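Local coordinates for transglutaminase-like domain-containing protein (Streptococcus suis, PDB 4XZ7) that probably acts as a transglutaminase, forming isopeptide bonds between protein side chains, and as a homodimeric virulence factor helps the bacterium resist phagocytosis, at residues B[216-221]-B[331-336]. Residues are numbered along the deposited sequence; the frame is centred on the assembly and turned at random.
Sequences KVKAFV and FSTIGE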
ATOM      1  N   LYS B 216      -9.747  25.195 -30.326  1.00 37.02           N
ATOM      2  CA  LYS B 216      -9.254  25.192 -28.948  1.00 37.12           C
ATOM      3  C   LYS B 216      -9.085  23.757 -28.492  1.00 36.51           C
ATOM      4  O   LYS B 216      -8.003  23.367 -28.028  1.00 36.15           O
ATOM      5  CB  LYS B 216     -10.202  25.951 -28.018  1.00 39.06           C
ATOM      6  CG  LYS B 216     -10.456  27.399 -28.455  1.00 44.43           C
ATOM      7  CD  LYS B 216     -11.153  28.221 -27.371  1.00 41.00           C
ATOM      8  CE  LYS B 216     -11.680  29.536 -27.930  1.00 49.98           C
ATOM      9  NZ  LYS B 216     -12.416  30.303 -26.881  1.00 56.57           N
ATOM     10  N   VAL B 217     -10.152  22.967 -28.651  1.00 36.96           N
ATOM     11  CA  VAL B 217     -10.105  21.538 -28.316  1.00 36.44           C
ATOM     12  C   VAL B 217      -8.942  20.837 -29.019  1.00 38.37           C
ATOM     13  O   VAL B 217      -8.111  20.169 -28.374  1.00 31.43           O
ATOM     14  CB  VAL B 217     -11.418  20.811 -28.696  1.00 36.22           C
ATOM     15  CG1 VAL B 217     -11.271  19.318 -28.480  1.00 37.16           C
ATOM     16  CG2 VAL B 217     -12.586  21.337 -27.883  1.00 35.07           C
ATOM     17  N   LYS B 218      -8.889  21.005 -30.339  1.00 34.70           N
ATOM     18  CA  LYS B 218      -7.865  20.380 -31.172  1.00 40.33           C
ATOM     19  C   LYS B 218      -6.476  20.693 -30.610  1.00 32.69           C
ATOM     20  O   LYS B 218      -5.672  19.790 -30.335  1.00 31.69           O
ATOM     21  CB  LYS B 218      -7.999  20.868 -32.627  1.00 34.38           C
ATOM     22  CG  LYS B 218      -7.267  20.052 -33.674  1.00 51.12           C
ATOM     23  CD  LYS B 218      -7.219  20.799 -35.025  1.00 58.74           C
ATOM     24  CE  LYS B 218      -8.610  21.136 -35.572  1.00 64.83           C
ATOM     25  NZ  LYS B 218      -9.300  19.962 -36.193  1.00 72.98           N
ATOM     26  N   ALA B 219      -6.228  21.978 -30.391  1.00 35.34           N
ATOM     27  CA  ALA B 219      -4.942  22.447 -29.892  1.00 35.97           C
ATOM     28  C   ALA B 219      -4.574  21.836 -28.535  1.00 32.02           C
ATOM     29  O   ALA B 219      -3.450  21.348 -28.348  1.00 35.01           O
ATOM     30  CB  ALA B 219      -4.953  23.960 -29.795  1.00 34.57           C
ATOM     31  N   PHE B 220      -5.505  21.866 -27.582  1.00 31.70           N
ATOM     32  CA  PHE B 220      -5.174  21.333 -26.255  1.00 30.53           C
ATOM     33  C   PHE B 220      -4.908  19.813 -26.285  1.00 29.35           C
ATOM     34  O   PHE B 220      -3.905  19.324 -25.747  1.00 30.16           O
ATOM     35  CB  PHE B 220      -6.273  21.640 -25.242  1.00 30.52           C
ATOM     36  CG  PHE B 220      -5.927  21.187 -23.858  1.00 35.74           C
ATOM     37  CD1 PHE B 220      -5.047  21.921 -23.081  1.00 29.47           C
ATOM     38  CD2 PHE B 220      -6.442  20.004 -23.351  1.00 31.52           C
ATOM     39  CE1 PHE B 220      -4.708  21.494 -21.811  1.00 33.22           C
ATOM     40  CE2 PHE B 220      -6.107  19.568 -22.093  1.00 27.55           C
ATOM     41  CZ  PHE B 220      -5.237  20.303 -21.321  1.00 31.44           C
ATOM     42  N   VAL B 221      -5.827  19.089 -26.911  1.00 35.39           N
ATOM     43  CA  VAL B 221      -5.755  17.644 -27.050  1.00 31.11           C
ATOM     44  C   VAL B 221      -4.430  17.221 -27.678  1.00 31.49           C
ATOM     45  O   VAL B 221      -3.734  16.338 -27.157  1.00 27.20           O
ATOM     46  CB  VAL B 221      -6.929  17.123 -27.904  1.00 37.26           C
ATOM     47  CG1 VAL B 221      -6.695  15.685 -28.331  1.00 47.83           C
ATOM     48  CG2 VAL B 221      -8.216  17.242 -27.138  1.00 37.56           C
ATOM     49  N   PHE B 331     -13.991  16.441 -41.989  1.00 52.43           N
ATOM     50  CA  PHE B 331     -12.607  16.208 -41.610  1.00 50.11           C
ATOM     51  C   PHE B 331     -12.330  16.586 -40.169  1.00 45.97           C
ATOM     52  O   PHE B 331     -12.680  17.681 -39.722  1.00 44.17           O
ATOM     53  CB  PHE B 331     -11.663  16.974 -42.539  1.00 49.71           C
ATOM     54  CG  PHE B 331     -10.209  16.656 -42.321  1.00 47.93           C
ATOM     55  CD1 PHE B 331      -9.759  15.346 -42.377  1.00 53.89           C
ATOM     56  CD2 PHE B 331      -9.288  17.664 -42.078  1.00 44.56           C
ATOM     57  CE1 PHE B 331      -8.415  15.046 -42.178  1.00 51.65           C
ATOM     58  CE2 PHE B 331      -7.943  17.370 -41.885  1.00 41.25           C
ATOM     59  CZ  PHE B 331      -7.509  16.059 -41.938  1.00 41.53           C
ATOM     60  N   SER B 332     -11.707  15.659 -39.449  1.00 37.43           N
ATOM     61  CA  SER B 332     -11.225  15.915 -38.102  1.00 36.74           C
ATOM     62  C   SER B 332      -9.842  15.298 -37.957  1.00 43.95           C
ATOM     63  O   SER B 332      -9.574  14.236 -38.516  1.00 43.43           O
ATOM     64  CB  SER B 332     -12.181  15.346 -37.042  1.00 36.41           C
ATOM     65  OG  SER B 332     -11.581  15.355 -35.750  1.00 33.54           O
ATOM     66  N   THR B 333      -8.964  15.968 -37.217  1.00 48.00           N
ATOM     67  CA  THR B 333      -7.640  15.432 -36.944  1.00 45.86           C
ATOM     68  C   THR B 333      -7.508  15.030 -35.482  1.00 41.62           C
ATOM     69  O   THR B 333      -6.402  14.771 -35.013  1.00 44.52           O
ATOM     70  CB  THR B 333      -6.518  16.439 -37.284  1.00 48.55           C
ATOM     71  OG1 THR B 333      -6.611  17.589 -36.429  1.00 50.34           O
ATOM     72  CG2 THR B 333      -6.578  16.870 -38.755  1.00 37.65           C
ATOM     73  N   ILE B 334      -8.629  14.996 -34.761  1.00 37.37           N
ATOM     74  CA  ILE B 334      -8.640  14.436 -33.401  1.00 41.84           C
ATOM     75  C   ILE B 334      -9.808  13.461 -33.201  1.00 44.10           C
ATOM     76  O   ILE B 334     -10.234  13.197 -32.065  1.00 43.31           O
ATOM     77  CB  ILE B 334      -8.698  15.533 -32.287  1.00 44.92           C
ATOM     78  CG1 ILE B 334     -10.037  16.275 -32.291  1.00 40.57           C
ATOM     79  CG2 ILE B 334      -7.514  16.494 -32.396  1.00 43.32           C
ATOM     80  CD1 ILE B 334     -10.129  17.346 -33.321  1.00 43.95           C
ATOM     81  N   GLY B 335     -10.313  12.920 -34.307  1.00 43.90           N
ATOM     82  CA  GLY B 335     -11.307  11.858 -34.264  1.00 43.92           C
ATOM     83  C   GLY B 335     -12.648  12.225 -33.645  1.00 41.47           C
ATOM     84  O   GLY B 335     -13.354  11.351 -33.145  1.00 41.34           O
ATOM     85  N   GLU B 336     -12.990  13.512 -33.683  1.00 39.51           N
ATOM     86  CA  GLU B 336     -14.262  14.020 -33.174  1.00 40.00           C
ATOM     87  C   GLU B 336     -15.443  13.115 -33.534  1.00 44.13           C
ATOM     88  O   GLU B 336     -15.665  12.801 -34.712  1.00 40.67           O
ATOM     89  CB  GLU B 336     -14.495  15.444 -33.707  1.00 36.69           C
ATOM     90  CG  GLU B 336     -15.920  15.971 -33.583  1.00 43.68           C
ATOM     91  CD  GLU B 336     -16.064  17.428 -34.049  1.00 50.18           C
ATOM     92  OE1 GLU B 336     -15.119  18.233 -33.870  1.00 51.12           O
ATOM     93  OE2 GLU B 336     -17.131  17.771 -34.590  1.00 52.06           O
TER
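Ser-332 OG is gripped by two backbone amides of its own loop, Ile-334 N at 3.1 Å and Glu-336 N at 3.1 Å; the first bond closes an ST turn. That turn presents Thr-333 and Ile-334 to Lys-218 on helix 213-227. Lys-218 starts out extended, with CG anti to its own N (chi1 -164°), then bends at chi3 and chi4, and the side chain crosses those of Thr-333 and Ile-334 at about a right angle. Its CG rests on Ile-334 CG2 at 3.8 Å. Thr-333 OG1 lies 3.6 Å from Lys-218 CD and as far from Lys-218 NZ, without a hydrogen bond being formed. One helical turn on, Val-221 CG1 meets the same Ile-334 CG2 at 4.2 Å, and Val-221 and Val-217 also pack on Ile-309 of strand 305-309 and Phe-275 of helix 264-277. A second, polar attachment comes from Arg-214 of the same helix, which forms a salt bridge with Glu-336 and a hydrogen bond to Phe-331 O. In this transglutaminase-like domain, aliphatic packing on Lys-218 and Val-221 thus joins Arg-214's polar links in holding residues 331-336 against the helix, while the two N-H bonds to Ser-332 OG are likely to steady the turn at 332-336.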